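Local coordinates for protein cysteine synthase (Fusobacterium nucleatum subsp. nucleatum strain ATCC 25586, PDB 5B55) that probably acts as a pyridoxal 5'-phosphate-dependent enzyme that releases hydrogen sulfide from L-cysteine and may also have cysteine synthase activity, at residues A[71-76]-A[147-152]; A[75-80]-A[98-103]; A[278-283]-A[297-302]. The protein carries 1 engineered substitution. All coordinates share one frame; numbering follows the deposited sequence.

Interaction 1: residues A[71-76]-A[147-152]. With 0JO (2-{[(E)-{3-hydroxy-2-methyl-5-[(phosphonooxy)methyl]pyridin-4-yl}methylidene]amino}prop-2-enoic acid), chain D.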
loop_
_atom_site.group_PDB
_atom_site.type_symbol
_atom_site.label_atom_id
_atom_site.label_comp_id
_atom_site.label_asym_id
_atom_site.label_seq_id
_atom_site.Cartn_x
_atom_site.Cartn_y
_atom_site.Cartn_z
ATOM N N ALA A 71 -12.306 -7.245 -24.189
ATOM C CA ALA A 71 -11.200 -6.862 -25.085
ATOM C C ALA A 71 -9.878 -6.826 -24.302
ATOM O O ALA A 71 -9.889 -6.476 -23.153
ATOM C CB ALA A 71 -11.458 -5.501 -25.679
ATOM N N PRO A 72 -8.774 -7.211 -24.933
ATOM C CA PRO A 72 -7.494 -7.083 -24.208
ATOM C C PRO A 72 -7.050 -5.614 -24.039
ATOM O O PRO A 72 -7.270 -4.754 -24.918
ATOM C CB PRO A 72 -6.495 -7.861 -25.075
ATOM C CG PRO A 72 -7.099 -7.908 -26.412
ATOM C CD PRO A 72 -8.604 -7.913 -26.230
ATOM N N ILE A 73 -6.525 -5.338 -22.881
ATOM C CA ILE A 73 -5.900 -4.041 -22.573
ATOM C C ILE A 73 -4.389 -4.271 -22.650
ATOM O O ILE A 73 -3.846 -5.189 -21.979
ATOM C CB ILE A 73 -6.253 -3.572 -21.163
ATOM C CG1 ILE A 73 -7.712 -3.198 -21.120
ATOM C CG2 ILE A 73 -5.408 -2.321 -20.799
ATOM C CD1 ILE A 73 -8.281 -3.274 -19.718
ATOM N N VAL A 74 -3.735 -3.516 -23.508
ATOM C CA VAL A 74 -2.327 -3.704 -23.801
ATOM C C VAL A 74 -1.550 -2.365 -23.636
ATOM O O VAL A 74 -1.902 -1.354 -24.220
ATOM C CB VAL A 74 -2.142 -4.264 -25.242
ATOM C CG1 VAL A 74 -0.684 -4.520 -25.548
ATOM C CG2 VAL A 74 -2.929 -5.595 -25.437
ATOM N N GLU A 75 -0.461 -2.422 -22.883
ATOM C CA GLU A 75 0.217 -1.213 -22.459
ATOM C C GLU A 75 1.698 -1.453 -22.277
ATOM O O GLU A 75 2.146 -2.571 -21.995
ATOM C CB GLU A 75 -0.457 -0.604 -21.184
ATOM C CG GLU A 75 0.030 0.780 -20.735
ATOM C CD GLU A 75 0.015 1.846 -21.795
ATOM O OE1 GLU A 75 0.767 1.772 -22.812
ATOM O OE2 GLU A 75 -0.689 2.865 -21.624
ATOM N N ALA A 76 2.470 -0.382 -22.457
ATOM C CA ALA A 76 3.886 -0.435 -22.159
ATOM C C ALA A 76 4.141 0.435 -20.930
ATOM O O ALA A 76 3.512 1.492 -20.778
ATOM C CB ALA A 76 4.677 0.042 -23.353
ATOM N N TYR A 147 -7.642 -2.781 -26.774
ATOM C CA TYR A 147 -7.714 -1.403 -26.218
ATOM C C TYR A 147 -6.291 -0.955 -25.793
ATOM O O TYR A 147 -5.608 -1.659 -25.036
ATOM C CB TYR A 147 -8.685 -1.255 -25.040
ATOM C CG TYR A 147 -8.717 0.187 -24.573
ATOM C CD1 TYR A 147 -9.269 1.171 -25.380
ATOM C CD2 TYR A 147 -8.045 0.579 -23.393
ATOM C CE1 TYR A 147 -9.185 2.503 -25.017
ATOM C CE2 TYR A 147 -7.972 1.906 -23.007
ATOM C CZ TYR A 147 -8.539 2.856 -23.806
ATOM O OH TYR A 147 -8.496 4.142 -23.401
ATOM N N LEU A 148 -5.829 0.170 -26.349
ATOM C CA LEU A 148 -4.500 0.722 -26.048
ATOM C C LEU A 148 -4.697 1.955 -25.203
ATOM O O LEU A 148 -5.072 3.014 -25.721
ATOM C CB LEU A 148 -3.706 1.112 -27.321
ATOM C CG LEU A 148 -3.229 -0.035 -28.245
ATOM C CD1 LEU A 148 -2.606 0.570 -29.505
ATOM C CD2 LEU A 148 -2.270 -0.980 -27.542
ATOM N N PRO A 149 -4.448 1.844 -23.888
ATOM C CA PRO A 149 -4.540 3.100 -23.108
ATOM C C PRO A 149 -3.564 4.209 -23.546
ATOM O O PRO A 149 -3.848 5.381 -23.312
ATOM C CB PRO A 149 -4.198 2.654 -21.665
ATOM C CG PRO A 149 -4.275 1.172 -21.658
ATOM C CD PRO A 149 -4.050 0.708 -23.075
ATOM N N SER A 150 -2.430 3.835 -24.134
ATOM C CA SER A 150 -1.464 4.725 -24.755
ATOM C C SER A 150 -1.099 5.877 -23.817
ATOM O O SER A 150 -1.310 7.063 -24.116
ATOM C CB SER A 150 -1.975 5.190 -26.133
ATOM O OG SER A 150 -3.269 5.649 -25.916
ATOM N N GLN A 151 -0.596 5.497 -22.661
ATOM C CA GLN A 151 -0.352 6.457 -21.587
ATOM C C GLN A 151 0.628 7.572 -21.917
ATOM O O GLN A 151 0.536 8.647 -21.324
ATOM C CB GLN A 151 0.091 5.721 -20.335
ATOM C CG GLN A 151 1.448 5.064 -20.418
ATOM C CD GLN A 151 2.024 4.640 -19.089
ATOM O OE1 GLN A 151 2.830 3.714 -19.023
ATOM N NE2 GLN A 151 1.650 5.328 -18.020
ATOM N N PHE A 152 1.549 7.336 -22.872
ATOM C CA PHE A 152 2.530 8.336 -23.216
ATOM C C PHE A 152 1.948 9.421 -24.117
ATOM O O PHE A 152 2.533 10.491 -24.292
ATOM C CB PHE A 152 3.800 7.709 -23.811
ATOM C CG PHE A 152 4.487 6.771 -22.880
ATOM C CD1 PHE A 152 5.403 7.246 -21.973
ATOM C CD2 PHE A 152 4.258 5.428 -22.938
ATOM C CE1 PHE A 152 6.030 6.407 -21.064
ATOM C CE2 PHE A 152 4.900 4.573 -22.089
ATOM C CZ PHE A 152 5.781 5.077 -21.126
HETATM O O 0JO D . 4.467 3.099 -16.688
HETATM C C 0JO D . 4.471 3.811 -15.720
HETATM O OXT 0JO D . 4.202 3.413 -14.595
HETATM C CA 0JO D . 4.986 5.241 -15.814
HETATM C CB 0JO D . 5.526 5.774 -16.975
HETATM N N 0JO D . 5.243 5.758 -14.459
HETATM C C4A 0JO D . 5.245 6.930 -13.982
HETATM C C4 0JO D . 5.830 7.161 -12.583
HETATM C C3 0JO D . 6.015 6.247 -11.537
HETATM O O3 0JO D . 5.636 4.924 -11.658
HETATM C C2 0JO D . 6.643 6.708 -10.356
HETATM C C2A 0JO D . 6.942 5.776 -9.205
HETATM N N1 0JO D . 7.000 7.988 -10.213
HETATM C C6 0JO D . 6.793 8.867 -11.175
HETATM C C5 0JO D . 6.202 8.477 -12.376
HETATM C C5A 0JO D . 6.008 9.524 -13.461
HETATM O OP4 0JO D . 4.685 9.905 -13.472
HETATM P P 0JO D . 3.951 10.420 -14.833
HETATM O OP3 0JO D . 4.892 11.345 -15.392
HETATM O OP1 0JO D . 2.694 10.940 -14.537
HETATM O OP2 0JO D . 3.933 9.213 -15.709
HETATM O O HOH W 1 -1.194 1.226 -24.917
#

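Interaction 2: residues A[75-80]-A[98-103]. With 0JO (2-{[(E)-{3-hydroxy-2-methyl-5-[(phosphonooxy)methyl]pyridin-4-yl}methylidene]amino}prop-2-enoic acid), chain D.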
loop_
_atom_site.group_PDB
_atom_site.type_symbol
_atom_site.label_atom_id
_atom_site.label_comp_id
_atom_site.label_asym_id
_atom_site.label_seq_id
_atom_site.Cartn_x
_atom_site.Cartn_y
_atom_site.Cartn_z
ATOM N N GLU A 75 -0.461 -2.422 -22.883
ATOM C CA GLU A 75 0.217 -1.213 -22.459
ATOM C C GLU A 75 1.698 -1.453 -22.277
ATOM O O GLU A 75 2.146 -2.571 -21.995
ATOM C CB GLU A 75 -0.457 -0.604 -21.184
ATOM C CG GLU A 75 0.030 0.780 -20.735
ATOM C CD GLU A 75 0.015 1.846 -21.795
ATOM O OE1 GLU A 75 0.767 1.772 -22.812
ATOM O OE2 GLU A 75 -0.689 2.865 -21.624
ATOM N N ALA A 76 2.470 -0.382 -22.457
ATOM C CA ALA A 76 3.886 -0.435 -22.159
ATOM C C ALA A 76 4.141 0.435 -20.930
ATOM O O ALA A 76 3.512 1.492 -20.778
ATOM C CB ALA A 76 4.677 0.042 -23.353
ATOM N N THR A 77 5.003 -0.041 -20.034
ATOM C CA THR A 77 5.076 0.551 -18.711
ATOM C C THR A 77 6.484 0.485 -18.149
ATOM O O THR A 77 7.290 -0.329 -18.584
ATOM C CB THR A 77 4.111 -0.200 -17.770
ATOM O OG1 THR A 77 3.985 0.516 -16.536
ATOM C CG2 THR A 77 4.633 -1.594 -17.460
ATOM N N SER A 78 6.792 1.428 -17.254
ATOM C CA SER A 78 7.928 1.309 -16.366
ATOM C C SER A 78 7.588 0.511 -15.091
ATOM O O SER A 78 8.457 0.331 -14.264
ATOM C CB SER A 78 8.441 2.723 -16.006
ATOM O OG SER A 78 7.457 3.381 -15.241
ATOM N N GLY A 79 6.328 0.113 -14.889
ATOM C CA GLY A 79 5.943 -0.715 -13.748
ATOM C C GLY A 79 4.550 -0.370 -13.231
ATOM O O GLY A 79 3.617 -1.164 -13.379
ATOM N N ASN A 80 4.367 0.804 -12.652
ATOM C CA ASN A 80 3.110 1.071 -11.907
ATOM C C ASN A 80 1.838 1.075 -12.725
ATOM O O ASN A 80 0.816 0.609 -12.264
ATOM C CB ASN A 80 3.243 2.396 -11.181
ATOM C CG ASN A 80 4.065 2.286 -9.919
ATOM O OD1 ASN A 80 4.891 3.182 -9.623
ATOM N ND2 ASN A 80 3.788 1.297 -9.128
ATOM N N ILE A 98 1.200 -6.707 -20.861
ATOM C CA ILE A 98 2.083 -5.620 -20.509
ATOM C C ILE A 98 3.466 -5.891 -21.068
ATOM O O ILE A 98 4.015 -6.973 -20.869
ATOM C CB ILE A 98 2.166 -5.475 -18.972
ATOM C CG1 ILE A 98 0.773 -5.141 -18.364
ATOM C CG2 ILE A 98 3.245 -4.462 -18.580
ATOM C CD1 ILE A 98 0.063 -3.908 -18.904
ATOM N N TYR A 99 3.989 -4.911 -21.795
ATOM C CA TYR A 99 5.394 -4.881 -22.230
ATOM C C TYR A 99 6.207 -3.891 -21.408
ATOM O O TYR A 99 5.822 -2.763 -21.241
ATOM C CB TYR A 99 5.475 -4.453 -23.662
ATOM C CG TYR A 99 4.804 -5.435 -24.615
ATOM C CD1 TYR A 99 3.447 -5.341 -24.859
ATOM C CD2 TYR A 99 5.518 -6.428 -25.255
ATOM C CE1 TYR A 99 2.801 -6.198 -25.709
ATOM C CE2 TYR A 99 4.874 -7.321 -26.142
ATOM C CZ TYR A 99 3.523 -7.188 -26.355
ATOM O OH TYR A 99 2.801 -7.997 -27.168
ATOM N N MET A 100 7.314 -4.351 -20.847
ATOM C CA MET A 100 8.055 -3.596 -19.853
ATOM C C MET A 100 9.561 -3.839 -20.066
ATOM O O MET A 100 9.967 -4.980 -20.286
ATOM C CB MET A 100 7.662 -4.060 -18.423
ATOM C CG MET A 100 8.463 -3.334 -17.343
ATOM S SD MET A 100 7.849 -3.364 -15.619
ATOM C CE MET A 100 8.506 -4.994 -15.229
ATOM N N PRO A 101 10.394 -2.772 -20.005
ATOM C CA PRO A 101 11.819 -3.043 -20.060
ATOM C C PRO A 101 12.296 -3.971 -18.948
ATOM O O PRO A 101 11.876 -3.806 -17.764
ATOM C CB PRO A 101 12.420 -1.647 -19.920
ATOM C CG PRO A 101 11.421 -0.781 -20.615
ATOM C CD PRO A 101 10.113 -1.341 -20.217
ATOM N N ASP A 102 13.258 -4.813 -19.287
ATOM C CA ASP A 102 13.769 -5.837 -18.352
ATOM C C ASP A 102 14.664 -5.331 -17.212
ATOM O O ASP A 102 15.025 -6.105 -16.333
ATOM C CB ASP A 102 14.488 -6.966 -19.093
ATOM C CG ASP A 102 15.800 -6.514 -19.759
ATOM O OD1 ASP A 102 16.337 -5.446 -19.407
ATOM O OD2 ASP A 102 16.277 -7.224 -20.669
ATOM N N TRP A 103 14.994 -4.060 -17.186
ATOM C CA TRP A 103 15.806 -3.524 -16.082
ATOM C C TRP A 103 14.950 -2.776 -15.006
ATOM O O TRP A 103 15.482 -2.178 -14.053
ATOM C CB TRP A 103 16.928 -2.623 -16.649
ATOM C CG TRP A 103 16.431 -1.358 -17.260
ATOM C CD1 TRP A 103 16.155 -0.206 -16.627
ATOM C CD2 TRP A 103 16.149 -1.139 -18.633
ATOM N NE1 TRP A 103 15.745 0.737 -17.518
ATOM C CE2 TRP A 103 15.723 0.174 -18.763
ATOM C CE3 TRP A 103 16.255 -1.931 -19.781
ATOM C CZ2 TRP A 103 15.378 0.724 -19.990
ATOM C CZ3 TRP A 103 15.897 -1.382 -20.993
ATOM C CH2 TRP A 103 15.478 -0.069 -21.089
HETATM O O 0JO D . 4.467 3.099 -16.688
HETATM C C 0JO D . 4.471 3.811 -15.720
HETATM O OXT 0JO D . 4.202 3.413 -14.595
HETATM C CA 0JO D . 4.986 5.241 -15.814
HETATM C CB 0JO D . 5.526 5.774 -16.975
HETATM N N 0JO D . 5.243 5.758 -14.459
HETATM C C4A 0JO D . 5.245 6.930 -13.982
HETATM C C4 0JO D . 5.830 7.161 -12.583
HETATM C C3 0JO D . 6.015 6.247 -11.537
HETATM O O3 0JO D . 5.636 4.924 -11.658
HETATM C C2 0JO D . 6.643 6.708 -10.356
HETATM C C2A 0JO D . 6.942 5.776 -9.205
HETATM N N1 0JO D . 7.000 7.988 -10.213
HETATM C C6 0JO D . 6.793 8.867 -11.175
HETATM C C5 0JO D . 6.202 8.477 -12.376
HETATM C C5A 0JO D . 6.008 9.524 -13.461
HETATM O OP4 0JO D . 4.685 9.905 -13.472
HETATM P P 0JO D . 3.951 10.420 -14.833
HETATM O OP3 0JO D . 4.892 11.345 -15.392
HETATM O OP1 0JO D . 2.694 10.940 -14.537
HETATM O OP2 0JO D . 3.933 9.213 -15.709
#

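Interaction 3: residues A[278-283]-A[297-302]. With 0JO (2-{[(E)-{3-hydroxy-2-methyl-5-[(phosphonooxy)methyl]pyridin-4-yl}methylidene]amino}prop-2-enoic acid), chain D.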
loop_
_atom_site.group_PDB
_atom_site.type_symbol
_atom_site.label_atom_id
_atom_site.label_comp_id
_atom_site.label_asym_id
_atom_site.label_seq_id
_atom_site.Cartn_x
_atom_site.Cartn_y
_atom_site.Cartn_z
ATOM N N GLY A 278 11.448 10.598 -3.436
ATOM C CA GLY A 278 12.644 11.312 -2.980
ATOM C C GLY A 278 13.007 12.406 -3.953
ATOM O O GLY A 278 13.281 13.536 -3.551
ATOM N N ALA A 279 13.015 12.058 -5.239
ATOM C CA ALA A 279 13.338 13.024 -6.270
ATOM C C ALA A 279 12.371 14.187 -6.226
ATOM O O ALA A 279 12.770 15.345 -6.272
ATOM C CB ALA A 279 13.348 12.386 -7.664
ATOM N N ASN A 280 11.103 13.888 -6.148
ATOM C CA ASN A 280 10.095 14.966 -6.099
ATOM C C ASN A 280 10.286 15.884 -4.880
ATOM O O ASN A 280 10.075 17.086 -5.022
ATOM C CB ASN A 280 8.691 14.391 -6.084
ATOM C CG ASN A 280 8.242 13.890 -7.462
ATOM O OD1 ASN A 280 8.928 14.110 -8.458
ATOM N ND2 ASN A 280 7.024 13.322 -7.542
ATOM N N PHE A 281 10.670 15.305 -3.726
ATOM C CA PHE A 281 10.846 16.102 -2.523
ATOM C C PHE A 281 11.999 17.114 -2.781
ATOM O O PHE A 281 11.845 18.287 -2.547
ATOM C CB PHE A 281 11.189 15.230 -1.335
ATOM C CG PHE A 281 11.166 15.966 -0.041
ATOM C CD1 PHE A 281 12.272 16.700 0.374
ATOM C CD2 PHE A 281 9.989 16.020 0.718
ATOM C CE1 PHE A 281 12.228 17.418 1.531
ATOM C CE2 PHE A 281 9.945 16.734 1.904
ATOM C CZ PHE A 281 11.070 17.437 2.301
ATOM N N ILE A 282 13.106 16.621 -3.289
ATOM C CA ILE A 282 14.229 17.465 -3.625
ATOM C C ILE A 282 13.850 18.542 -4.624
ATOM O O ILE A 282 14.269 19.702 -4.479
ATOM C CB ILE A 282 15.425 16.674 -4.152
ATOM C CG1 ILE A 282 16.006 15.688 -3.098
ATOM C CG2 ILE A 282 16.508 17.618 -4.627
ATOM C CD1 ILE A 282 16.422 16.302 -1.769
ATOM N N GLY A 283 13.055 18.166 -5.622
ATOM C CA GLY A 283 12.626 19.091 -6.653
ATOM C C GLY A 283 11.751 20.206 -6.089
ATOM O O GLY A 283 11.845 21.378 -6.519
ATOM N N ILE A 297 4.851 25.157 -1.885
ATOM C CA ILE A 297 5.165 24.192 -2.898
ATOM C C ILE A 297 4.493 22.815 -2.604
ATOM O O ILE A 297 4.517 22.329 -1.470
ATOM C CB ILE A 297 6.667 23.982 -3.087
ATOM C CG1 ILE A 297 7.484 25.306 -3.123
ATOM C CG2 ILE A 297 6.905 23.220 -4.392
ATOM C CD1 ILE A 297 7.154 26.193 -4.307
ATOM N N VAL A 298 3.904 22.222 -3.655
ATOM C CA VAL A 298 3.196 20.968 -3.554
ATOM C C VAL A 298 3.872 19.965 -4.461
ATOM O O VAL A 298 4.346 20.310 -5.568
ATOM C CB VAL A 298 1.683 21.106 -3.964
ATOM C CG1 VAL A 298 0.962 19.766 -3.845
ATOM C CG2 VAL A 298 0.995 22.120 -3.066
ATOM N N THR A 299 3.970 18.735 -3.973
ATOM C CA THR A 299 4.382 17.621 -4.824
ATOM C C THR A 299 3.629 16.328 -4.441
ATOM O O THR A 299 2.684 16.379 -3.679
ATOM C CB THR A 299 5.937 17.494 -4.874
ATOM O OG1 THR A 299 6.292 16.586 -5.911
ATOM C CG2 THR A 299 6.501 17.012 -3.614
ATOM N N VAL A 300 4.047 15.208 -5.036
ATOM C CA VAL A 300 3.454 13.930 -4.831
ATOM C C VAL A 300 4.509 12.860 -4.570
ATOM O O VAL A 300 5.592 12.935 -5.048
ATOM C CB VAL A 300 2.531 13.510 -6.014
ATOM C CG1 VAL A 300 1.485 14.579 -6.315
ATOM C CG2 VAL A 300 3.326 13.216 -7.279
ATOM N N PHE A 301 4.119 11.849 -3.816
ATOM C CA PHE A 301 4.867 10.653 -3.571
ATOM C C PHE A 301 4.099 9.523 -4.295
ATOM O O PHE A 301 3.154 8.980 -3.765
ATOM C CB PHE A 301 4.925 10.312 -2.093
ATOM C CG PHE A 301 5.763 11.206 -1.258
ATOM C CD1 PHE A 301 6.721 12.081 -1.782
ATOM C CD2 PHE A 301 5.609 11.166 0.121
ATOM C CE1 PHE A 301 7.451 12.916 -0.937
ATOM C CE2 PHE A 301 6.371 11.990 0.942
ATOM C CZ PHE A 301 7.270 12.855 0.414
ATOM N N PRO A 302 4.553 9.150 -5.506
ATOM C CA PRO A 302 3.796 8.227 -6.333
ATOM C C PRO A 302 3.555 6.816 -5.823
ATOM O O PRO A 302 2.524 6.265 -6.196
ATOM C CB PRO A 302 4.591 8.178 -7.644
ATOM C CG PRO A 302 5.278 9.533 -7.681
ATOM C CD PRO A 302 5.692 9.750 -6.254
HETATM O O 0JO D . 4.467 3.099 -16.688
HETATM C C 0JO D . 4.471 3.811 -15.720
HETATM O OXT 0JO D . 4.202 3.413 -14.595
HETATM C CA 0JO D . 4.986 5.241 -15.814
HETATM C CB 0JO D . 5.526 5.774 -16.975
HETATM N N 0JO D . 5.243 5.758 -14.459
HETATM C C4A 0JO D . 5.245 6.930 -13.982
HETATM C C4 0JO D . 5.830 7.161 -12.583
HETATM C C3 0JO D . 6.015 6.247 -11.537
HETATM O O3 0JO D . 5.636 4.924 -11.658
HETATM C C2 0JO D . 6.643 6.708 -10.356
HETATM C C2A 0JO D . 6.942 5.776 -9.205
HETATM N N1 0JO D . 7.000 7.988 -10.213
HETATM C C6 0JO D . 6.793 8.867 -11.175
HETATM C C5 0JO D . 6.202 8.477 -12.376
HETATM C C5A 0JO D . 6.008 9.524 -13.461
HETATM O OP4 0JO D . 4.685 9.905 -13.472
HETATM P P 0JO D . 3.951 10.420 -14.833
HETATM O OP3 0JO D . 4.892 11.345 -15.392
HETATM O OP1 0JO D . 2.694 10.940 -14.537
HETATM O OP2 0JO D . 3.933 9.213 -15.709
#

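Interaction 1: residues A[71-76]-A[147-152]
Pro72 and Val74 hold the backbone of Tyr147 between them: Tyr147 N donates to Pro72 O at 2.7 Å, and Val74 N donates to Tyr147 O at 3.0 Å. The CA of Ile73, lying between these two bonds, adds a CA-H...O contact to the same Tyr147 carbonyl. Further along, a carboxylate takes over from the backbone. Glu75 has CG anti to its backbone N (chi1 -172°) and a bend at chi2 (53°), which brings the acid against the segment 147-152, where OE2 receives Gln151 N at 2.8 Å on its syn lone pair. Its other oxygen, OE1, turns its anti lone pair to Ala76 N at 2.8 Å, and with a peptide N-H on each oxygen the buried group is fixed in rotation. One water accepts from Ser150 N and donates to Val74 O and, weakly, to Glu75 OE1.

The pairing is a single bridge, in which the segment 147-152, itself without regular structure, runs nearly parallel beside strand 73-76, an outermost strand of the parallel sheet with strands 96-101 and 120-122.

Apolar packing fills in around these bonds. Ile73 CG2 meets Pro149 CG at 3.8 Å, the two side chains crossing at about a right angle, and Phe85 of helix 80-91 touches both. Leu148 turns its CD2 back to within 4.0 Å of Val74 CB, while Ile73 CG1 lies at the edge of the Tyr147 ring.

At the ligand end, the CB and CG of Gln151 pass beside Glu75 OE2, and its terminal amide lies next to the carboxylate of the aminoacrylate intermediate. Phe152 CE2 comes to 3.6 Å from Ala76 O, and Gln151 CG sits 3.7 Å above one face of the Phe152 ring.

Interaction 2: residues A[75-80]-A[98-103]
Thr77 meets Ile98 and Met100 where the two strands of a beta-alpha-beta unit (strand 73-76, helix 80-91, strand 96-101) lie side by side in parallel. Two backbone bonds join them: Tyr99 N to Glu75 O at 3.0 Å, and Thr77 N to Tyr99 O at 3.1 Å. Just past the strand end, the chain turns into the helix, and the loop there faces the aminoacrylate intermediate.

Followed outward, the Thr77 side chain serves both the sheet and the ligand. Its CB already comes near the carboxylate oxygen O of 0JO. From there the two branches part. OG1 is anti to the backbone N (chi1 -170°) and donates to 0JO O at 2.6 Å; it also accepts from Gly79 N at 2.9 Å, closing an ST turn, and from Gly82 N in the first turn of the helix. Three bonds therefore grip this hydroxyl and aim it at the carboxylate of the intermediate, which takes a second bond from Ser78 N. The methyl branch, CG2, faces the other strand: it is pressed to 3.4 Å from Ile98 CG2, tighter than usual van der Waals contact, and rests 4.0 Å from Met100 CB.

Gly79 occupies the N-cap of helix 80-91, with backbone angles that would jam a CB against the preceding carbonyl oxygen. Asn80, a pyridoxal phosphate-binding residue, follows it at the start of the helix. Met100 extends along this turn, passing Thr77 O with its CG, and its sulfur SD ends 3.8 Å from Gly79 CA.

Interaction 3: residues A[278-283]-A[297-302]
Helix 275-288 packs here on the chain that leads from strand 297-298 to Pro302, a residue of the cofactor pocket, and Asn280 is the helix residue that grips Val300. Asn280 ND2 donates to Val300 O at 2.9 Å, almost straight at 175°. The oxygen lies in the plane of the amide, whereas the donor stands tilted by 28° from the carbonyl plane. With CG anti to the carbonyl carbon (chi1 -76°), the amide extends from the helix to the backbone of Val300. Its other end is also occupied, since OD1 accepts from Gly186 N, at the end of strand 182-186, shortly before the cofactor-binding residues Gly188, Thr189, Gly190 and Thr192.

The Thr299 side chain crosses that of Asn280 at a slant: its OG1 is 3.3 Å from Asn280 CB but is hydrogen-bonded to Val184 O of the adjoining strand 182-186. A second, apolar contact pairs Phe281 with Phe301, which run side by side, pointing the same way, with Phe281 CD2 at the edge of the Phe301 ring, 4.2 Å from CZ. Leu25 of strand 22-28 touches both rings. Pro302 then brings its CG to 3.4 Å from the pyridine N1 of 0JO.

With both ends of its amide bonded to backbone groups, Asn280 is fixed in rotation, and the helix, the end of strand 182-186 and the segment 297-302 are joined through one buried polar group.

From the N terminus, strand 73-76 opens both interaction 1 and interaction 2, which share Glu75 and Ala76. Interaction 2 closes first, at 98-103, enclosing helix 80-91; interaction 1 closes later, at 147-152, so the loop of interaction 2 nests within it. Together they set strand 73-76 between strand 96-101 and the 147-152 segment. Interaction 3 follows in series, joining helix 275-288 to the segment 297-302, which begins on strand 297-298 of the other parallel sheet, across the chain's centre. Its centre is about 23 Å from that of interaction 2, yet their nearest atoms are about 5 Å apart. All reach 0JO: interaction 1 at its aminoacrylate, interaction 2 there and near the ring hydroxyl, interaction 3 at the pyridine.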